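Local coordinates for protein aspartate aminotransferase, mitochondrial (PDB 4W5K) that probably transfers the amino group of aspartate to 2-oxoglutarate, using pyridoxal 5'-phosphate as cofactor, and works as a homodimer, at residues 63-68 / 276-281; 69-74 / 291-296. The protein carries 1 engineered substitution. One frame throughout, in Å; residues are numbered along the deposited sequence. Where two conformers were deposited one is given.

Contact 1 of 2, residues 63-68 / 276-281; sequences APVTGI and LLIRPM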
ATOM      1  N   ALA A  63      10.441  -5.935  -1.177  1.00 19.18           N
ATOM      2  CA  ALA A  63      10.648  -6.303   0.223  1.00 17.01           C
ATOM      3  C   ALA A  63       9.926  -7.620   0.509  1.00 17.17           C
ATOM      4  O   ALA A  63       9.042  -8.029  -0.258  1.00 20.66           O
ATOM      5  CB  ALA A  63      10.122  -5.183   1.171  1.00 16.55           C
ATOM      6  N   PRO A  64      10.287  -8.291   1.623  1.00 19.69           N
ATOM      7  CA  PRO A  64       9.438  -9.410   2.041  1.00 18.62           C
ATOM      8  C   PRO A  64       8.008  -8.969   2.284  1.00 17.45           C
ATOM      9  O   PRO A  64       7.740  -7.801   2.550  1.00 19.41           O
ATOM     10  CB  PRO A  64      10.085  -9.900   3.349  1.00 21.84           C
ATOM     11  CG  PRO A  64      11.511  -9.375   3.297  1.00 24.27           C
ATOM     12  CD  PRO A  64      11.415  -8.067   2.555  1.00 21.73           C
ATOM     13  N   VAL A  65       7.081  -9.925   2.202  1.00 16.98           N
ATOM     14  CA  VAL A  65       5.671  -9.616   2.449  1.00 14.83           C
ATOM     15  C   VAL A  65       5.427  -8.876   3.772  1.00 15.57           C
ATOM     16  O   VAL A  65       4.622  -7.943   3.829  1.00 17.14           O
ATOM     17  CB  VAL A  65       4.827 -10.937   2.446  1.00 18.93           C
ATOM     18  CG1 VAL A  65       5.323 -11.891   3.518  1.00 23.27           C
ATOM     19  CG2 VAL A  65       3.358 -10.635   2.656  1.00 17.41           C
ATOM     20  N   THR A  66       6.166  -9.254   4.810  1.00 15.12           N
ATOM     21  CA  THR A  66       5.989  -8.648   6.145  1.00 17.00           C
ATOM     22  C   THR A  66       6.881  -7.431   6.376  1.00 18.42           C
ATOM     23  O   THR A  66       6.864  -6.830   7.453  1.00 19.34           O
ATOM     24  CB  THR A  66       6.241  -9.703   7.227  1.00 20.03           C
ATOM     25  OG1 THR A  66       7.398 -10.465   6.850  1.00 22.66           O
ATOM     26  CG2 THR A  66       5.061 -10.677   7.280  1.00 20.25           C
ATOM     27  N   GLY A  67       7.626  -7.042   5.348  1.00 17.96           N
ATOM     28  CA  GLY A  67       8.393  -5.802   5.379  1.00 18.55           C
ATOM     29  C   GLY A  67       9.877  -6.027   5.489  1.00 17.67           C
ATOM     30  O   GLY A  67      10.344  -7.170   5.684  1.00 19.50           O
ATOM     31  N   ILE A  68      10.643  -4.946   5.318  1.00 18.22           N
ATOM     32  CA  ILE A  68      12.071  -5.003   5.550  1.00 17.91           C
ATOM     33  C   ILE A  68      12.329  -5.396   7.011  1.00 20.51           C
ATOM     34  O   ILE A  68      11.876  -4.702   7.942  1.00 20.34           O
ATOM     35  CB  ILE A  68      12.752  -3.642   5.235  1.00 21.43           C
ATOM     36  CG1 ILE A  68      12.516  -3.271   3.758  1.00 23.24           C
ATOM     37  CG2 ILE A  68      14.234  -3.713   5.567  1.00 25.02           C
ATOM     38  CD1 ILE A  68      13.261  -2.028   3.327  1.00 23.81           C
ATOM     39  N   LEU A 276      -0.848 -13.925   4.924  1.00 17.20           N
ATOM     40  CA  LEU A 276      -2.009 -14.297   4.108  1.00 17.25           C
ATOM     41  C   LEU A 276      -2.990 -13.147   3.900  1.00 19.73           C
ATOM     42  O   LEU A 276      -3.811 -13.198   2.985  1.00 20.67           O
ATOM     43  CB  LEU A 276      -2.751 -15.495   4.728  1.00 18.95           C
ATOM     44  CG  LEU A 276      -1.854 -16.710   4.880  1.00 21.64           C
ATOM     45  CD1 LEU A 276      -2.591 -17.770   5.695  1.00 24.46           C
ATOM     46  CD2 LEU A 276      -1.451 -17.271   3.518  1.00 24.29           C
ATOM     47  N   LEU A 277      -2.912 -12.123   4.749  1.00 19.62           N
ATOM     48  CA  LEU A 277      -3.758 -10.941   4.579  1.00 17.06           C
ATOM     49  C   LEU A 277      -3.107  -9.918   3.654  1.00 18.46           C
ATOM     50  O   LEU A 277      -3.773  -9.285   2.838  1.00 18.96           O
ATOM     51  CB  LEU A 277      -4.045 -10.269   5.926  1.00 17.60           C
ATOM     52  CG  LEU A 277      -4.990 -11.046   6.860  1.00 19.89           C
ATOM     53  CD1 LEU A 277      -5.002 -10.439   8.259  1.00 21.42           C
ATOM     54  CD2 LEU A 277      -6.401 -11.051   6.263  1.00 23.16           C
ATOM     55  N   ILE A 278      -1.806  -9.750   3.817  1.00 18.78           N
ATOM     56  CA  ILE A 278      -1.043  -8.767   3.033  1.00 16.87           C
ATOM     57  C   ILE A 278      -0.948  -9.159   1.550  1.00 15.63           C
ATOM     58  O   ILE A 278      -1.187  -8.337   0.674  1.00 18.32           O
ATOM     59  CB  ILE A 278       0.365  -8.606   3.588  1.00 15.08           C
ATOM     60  CG1 ILE A 278       0.322  -7.954   4.984  1.00 18.55           C
ATOM     61  CG2 ILE A 278       1.248  -7.748   2.626  1.00 16.53           C
ATOM     62  CD1 ILE A 278       1.526  -8.317   5.820  1.00 18.50           C
ATOM     63  N   ARG A 279      -0.576 -10.406   1.281  1.00 17.57           N
ATOM     64  CA  ARG A 279      -0.266 -10.789  -0.087  1.00 19.21           C
ATOM     65  C   ARG A 279      -1.425 -10.529  -1.077  1.00 19.05           C
ATOM     66  O   ARG A 279      -1.193  -9.934  -2.136  1.00 16.49           O
ATOM     67  CB  ARG A 279       0.171 -12.253  -0.143  1.00 19.06           C
ATOM     68  CG  ARG A 279       0.656 -12.652  -1.501  1.00 24.09           C
ATOM     69  CD  ARG A 279       1.262 -14.054  -1.511  1.00 30.20           C
ATOM     70  NE  ARG A 279       2.433 -14.162  -0.636  1.00 37.77           N
ATOM     71  CZ  ARG A 279       2.427 -14.764   0.553  1.00 42.71           C
ATOM     72  NH1 ARG A 279       1.310 -15.322   1.010  1.00 44.16           N
ATOM     73  NH2 ARG A 279       3.536 -14.822   1.282  1.00 40.44           N
ATOM     74  N   PRO A 280      -2.676 -10.914  -0.725  1.00 19.21           N
ATOM     75  CA  PRO A 280      -3.780 -10.632  -1.654  1.00 17.05           C
ATOM     76  C   PRO A 280      -4.373  -9.222  -1.527  1.00 16.34           C
ATOM     77  O   PRO A 280      -5.367  -8.937  -2.189  1.00 18.57           O
ATOM     78  CB  PRO A 280      -4.820 -11.694  -1.274  1.00 19.55           C
ATOM     79  CG  PRO A 280      -4.630 -11.821   0.216  1.00 19.99           C
ATOM     80  CD  PRO A 280      -3.127 -11.774   0.395  1.00 20.77           C
ATOM     81  N   MET A 281      -3.756  -8.347  -0.738  1.00 17.13           N
ATOM     82  CA  MET A 281      -4.173  -6.947  -0.710  1.00 18.88           C
ATOM     83  C   MET A 281      -3.212  -6.051  -1.531  1.00 20.26           C
ATOM     84  O   MET A 281      -3.669  -5.265  -2.353  1.00 18.10           O
ATOM     85  CB  MET A 281      -4.258  -6.431   0.718  1.00 17.99           C
ATOM     86  CG  MET A 281      -5.022  -5.134   0.793  1.00 16.95           C
ATOM     87  SD  MET A 281      -5.164  -4.499   2.484  1.00 20.65           S
ATOM     88  CE  MET A 281      -6.260  -5.750   3.167  1.00 17.99           C
TER

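Contact 2 of 2, residues 69-74 / 291-296; sequences ASFVEE and WVVSSI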
ATOM      1  N   ALA A  69      13.059  -6.488   7.218  1.00 20.26           N
ATOM      2  CA  ALA A  69      13.197  -7.088   8.548  1.00 21.41           C
ATOM      3  C   ALA A  69      13.835  -6.140   9.566  1.00 23.86           C
ATOM      4  O   ALA A  69      13.394  -6.078  10.724  1.00 26.25           O
ATOM      5  CB  ALA A  69      14.010  -8.369   8.467  1.00 25.67           C
ATOM      6  N   SER A  70      14.863  -5.406   9.152  1.00 23.88           N
ATOM      7  CA  SER A  70      15.523  -4.480  10.080  1.00 26.34           C
ATOM      8  C   SER A  70      14.584  -3.343  10.474  1.00 25.48           C
ATOM      9  O   SER A  70      14.606  -2.877  11.619  1.00 26.36           O
ATOM     10  CB  SER A  70      16.809  -3.917   9.487  1.00 28.91           C
ATOM     11  OG  SER A  70      16.570  -3.145   8.326  1.00 26.68           O
ATOM     12  N   PHE A  71      13.778  -2.881   9.527  1.00 18.97           N
ATOM     13  CA  PHE A  71      12.773  -1.849   9.839  1.00 19.57           C
ATOM     14  C   PHE A  71      11.791  -2.363  10.888  1.00 20.07           C
ATOM     15  O   PHE A  71      11.460  -1.675  11.858  1.00 20.29           O
ATOM     16  CB  PHE A  71      12.009  -1.429   8.572  1.00 18.22           C
ATOM     17  CG  PHE A  71      10.735  -0.689   8.844  1.00 17.12           C
ATOM     18  CD1 PHE A  71      10.759   0.668   9.181  1.00 19.86           C
ATOM     19  CD2 PHE A  71       9.513  -1.349   8.803  1.00 21.37           C
ATOM     20  CE1 PHE A  71       9.565   1.351   9.440  1.00 17.67           C
ATOM     21  CE2 PHE A  71       8.322  -0.685   9.064  1.00 19.61           C
ATOM     22  CZ  PHE A  71       8.348   0.680   9.404  1.00 18.14           C
ATOM     23  N   VAL A  72      11.292  -3.574  10.681  1.00 19.45           N
ATOM     24  CA  VAL A  72      10.298  -4.099  11.617  1.00 19.86           C
ATOM     25  C   VAL A  72      10.901  -4.235  13.019  1.00 20.09           C
ATOM     26  O   VAL A  72      10.257  -3.889  14.010  1.00 21.01           O
ATOM     27  CB  VAL A  72       9.724  -5.453  11.132  1.00 18.64           C
ATOM     28  CG1 VAL A  72       8.785  -6.046  12.201  1.00 19.90           C
ATOM     29  CG2 VAL A  72       8.982  -5.264   9.802  1.00 19.00           C
ATOM     30  N   GLU A  73      12.128  -4.742  13.094  1.00 20.82           N
ATOM     31  CA  GLU A  73      12.834  -4.859  14.364  0.66 21.70           C
ATOM     32  C   GLU A  73      12.987  -3.503  15.071  1.00 22.70           C
ATOM     33  O   GLU A  73      12.728  -3.397  16.284  1.00 24.24           O
ATOM     34  CB  GLU A  73      14.209  -5.482  14.130  0.66 26.26           C
ATOM     35  CG  GLU A  73      15.026  -5.706  15.378  0.66 30.63           C
ATOM     36  CD  GLU A  73      16.266  -6.526  15.093  0.66 40.59           C
ATOM     37  OE1 GLU A  73      17.231  -6.437  15.876  0.66 46.71           O
ATOM     38  OE2 GLU A  73      16.267  -7.261  14.078  0.66 43.42           O
ATOM     39  N   GLU A  74      13.403  -2.479  14.324  1.00 22.30           N
ATOM     40  CA  GLU A  74      13.554  -1.139  14.910  1.00 21.54           C
ATOM     41  C   GLU A  74      12.197  -0.535  15.309  1.00 22.45           C
ATOM     42  O   GLU A  74      12.104   0.137  16.339  1.00 23.01           O
ATOM     43  CB  GLU A  74      14.278  -0.187  13.947  1.00 23.50           C
ATOM     44  CG  GLU A  74      15.753  -0.528  13.685  1.00 27.34           C
ATOM     45  CD  GLU A  74      16.562  -0.745  14.951  1.00 32.99           C
ATOM     46  OE1 GLU A  74      16.591   0.165  15.815  1.00 28.87           O
ATOM     47  OE2 GLU A  74      17.186  -1.826  15.071  1.00 35.33           O
ATOM     48  N   TRP A 291      13.335   2.085   4.514  1.00 19.13           N
ATOM     49  CA  TRP A 291      14.749   2.383   4.396  1.00 19.19           C
ATOM     50  C   TRP A 291      15.162   3.529   5.310  1.00 21.00           C
ATOM     51  O   TRP A 291      16.152   3.454   6.040  1.00 23.39           O
ATOM     52  CB  TRP A 291      15.090   2.788   2.968  1.00 22.34           C
ATOM     53  CG  TRP A 291      15.264   1.683   1.991  1.00 23.81           C
ATOM     54  CD1 TRP A 291      15.536   0.366   2.247  1.00 22.14           C
ATOM     55  CD2 TRP A 291      15.196   1.825   0.570  1.00 23.22           C
ATOM     56  NE1 TRP A 291      15.659  -0.322   1.038  1.00 23.41           N
ATOM     57  CE2 TRP A 291      15.451   0.560   0.006  1.00 23.64           C
ATOM     58  CE3 TRP A 291      14.947   2.912  -0.279  1.00 25.45           C
ATOM     59  CZ2 TRP A 291      15.449   0.344  -1.383  1.00 27.16           C
ATOM     60  CZ3 TRP A 291      14.957   2.699  -1.655  1.00 25.78           C
ATOM     61  CH2 TRP A 291      15.205   1.425  -2.188  1.00 25.86           C
ATOM     62  N   VAL A 292      14.371   4.589   5.249  1.00 20.93           N
ATOM     63  CA  VAL A 292      14.661   5.829   5.975  1.00 20.54           C
ATOM     64  C   VAL A 292      14.599   5.612   7.486  1.00 23.18           C
ATOM     65  O   VAL A 292      15.514   6.013   8.214  1.00 23.92           O
ATOM     66  CB  VAL A 292      13.676   6.940   5.582  1.00 21.09           C
ATOM     67  CG1 VAL A 292      13.754   8.125   6.594  1.00 20.26           C
ATOM     68  CG2 VAL A 292      13.962   7.419   4.173  1.00 24.31           C
ATOM     69  N   VAL A 293      13.532   4.952   7.945  1.00 19.74           N
ATOM     70  CA  VAL A 293      13.340   4.778   9.389  1.00 21.32           C
ATOM     71  C   VAL A 293      14.406   3.813   9.916  1.00 21.12           C
ATOM     72  O   VAL A 293      15.023   4.068  10.948  1.00 22.06           O
ATOM     73  CB  VAL A 293      11.921   4.308   9.697  1.00 19.73           C
ATOM     74  CG1 VAL A 293      11.781   3.867  11.159  1.00 19.59           C
ATOM     75  CG2 VAL A 293      10.931   5.451   9.423  1.00 18.83           C
ATOM     76  N   SER A 294      14.672   2.738   9.172  1.00 22.30           N
ATOM     77  CA  SER A 294      15.672   1.768   9.614  1.00 23.40           C
ATOM     78  C   SER A 294      17.074   2.396   9.694  1.00 29.82           C
ATOM     79  O   SER A 294      17.837   2.154  10.648  1.00 28.83           O
ATOM     80  CB  SER A 294      15.655   0.544   8.684  1.00 25.91           C
ATOM     81  OG  SER A 294      16.678  -0.372   9.035  1.00 29.25           O
ATOM     82  N   SER A 295      17.396   3.222   8.702  1.00 24.47           N
ATOM     83  CA  SER A 295      18.675   3.905   8.633  1.00 26.71           C
ATOM     84  C   SER A 295      18.853   4.855   9.814  1.00 25.31           C
ATOM     85  O   SER A 295      19.915   4.916  10.428  1.00 28.71           O
ATOM     86  CB  SER A 295      18.781   4.672   7.324  1.00 29.21           C
ATOM     87  OG  SER A 295      19.930   5.503   7.305  1.00 32.64           O
ATOM     88  N   ILE A 296      17.799   5.595  10.117  1.00 23.24           N
ATOM     89  CA  ILE A 296      17.893   6.573  11.193  1.00 26.01           C
ATOM     90  C   ILE A 296      18.013   5.876  12.536  1.00 24.96           C
ATOM     91  O   ILE A 296      18.879   6.221  13.327  1.00 29.85           O
ATOM     92  CB  ILE A 296      16.696   7.530  11.196  1.00 24.55           C
ATOM     93  CG1 ILE A 296      16.792   8.485  10.001  1.00 23.63           C
ATOM     94  CG2 ILE A 296      16.650   8.312  12.502  1.00 25.16           C
ATOM     95  CD1 ILE A 296      15.507   9.293   9.712  1.00 24.96           C
TER

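Contact 1 of 2, residues 63-68 / 276-281
Val65 lays its CG2 methyl on the beta-branch of Ile278. Val65 CG2 lies 3.6 Å from Ile278 CG2 and 3.7 Å from Ile278 CB. The two side chains meet obliquely. With Val65 chi1 at 59°, CG1 lies between the backbone N and carbonyl carbon, and CG2 is left anti to the N, pointing to the helix. The other methyl goes to the charged neighbour: Val65 CG1 sits 4.1 Å from Arg279 NH2. The arginine chain bends at its third torsion (chi3 -62°), which swings the guanidinium beside the valine. No hydrogen bond joins the two segments. Ile278 also reaches the backbone, with its CD1 3.7 Å from Val65 O. Thr66 adds a looser touch, its CG2 4.5 Å from Ile278 CD1.

Val65 and Thr66 are the central pair of a type I turn, closed by the bond from Gly67 N to Pro64 O at 2.9 Å. Val65, at the corner of the turn, faces the helix. The loop follows Tyr62, a pyridoxal phosphate-binding residue whose cofactor is not the one held by this chain. Cys95 of strand 92-97 touches both Thr66 and Ile278, and Ala275 also packs on Val65. Arg279 O accepts a hydrogen bond from Asn130 of the second subunit. The contact joins the loop before helix 69-80 to a dimer-interface helix, 264-282, beside strand 92-97, outermost in the large sheet within this chain.

Contact 2 of 2, residues 69-74 / 291-296
A chi1 of 176° sets Ser294 OG anti to its backbone N, while a chi1 of 63° places Ser70 OG between its own N and carbonyl carbon. The two hydroxyls meet in a hydrogen bond, Ser70 OG to Ser294 OG, of 2.9 Å. The proton could sit on either oxygen. It is the one hydrogen bond across the two segments. The small Ser294 side chain is consistent with the close backbone approach there, Phe71 CA to Ser294 CA 4.6 Å. The axes of segments 69-74 and 291-296 pass 8.6 Å apart and are inclined at 61°.

Next to the serine pair, Phe71 meets Val293. The valine comes to the edge of the ring, not over a face. Its CB lies in the ring plane, 3.8 Å from Phe71 CE1, and Val293 CG1 is also 3.8 Å from Phe71 CE1. The CB atoms of Phe71 and Ser294 add a contact at 4.1 Å. The Phe71 ring also meets that of Phe243. Glu74 forms salt bridges to Lys77 and Lys298, the latter just past helix 287-297.

The result is a small buried interface, polar at the serines and apolar at Phe71. The side chain of Phe71 is about 10 Å from a bound pyridoxal phosphate, so the packing lies near the cofactor site without touching it. It is helix-on-helix packing within the class I aminotransferase fold.

How the contacts relate
From the N terminus, the chain passes Tyr62, enters the turn at 63-68 and runs straight into helix 69-80. Some two hundred residues, carrying the whole of the large mixed sheet, follow before it returns through helices 264-282 and 287-297. Contact 1 closes this long loop onto the first of these helices, and contact 2 closes it onto the second. The segments alternate, so the two closures cross rather than nest. Their centres are 16 Å apart, yet they touch: Ile68 CD1 lies 3.5 Å from Trp291 CD1. Together they tie one continuous early piece of chain to two consecutive helices, the first of which also meets the second subunit.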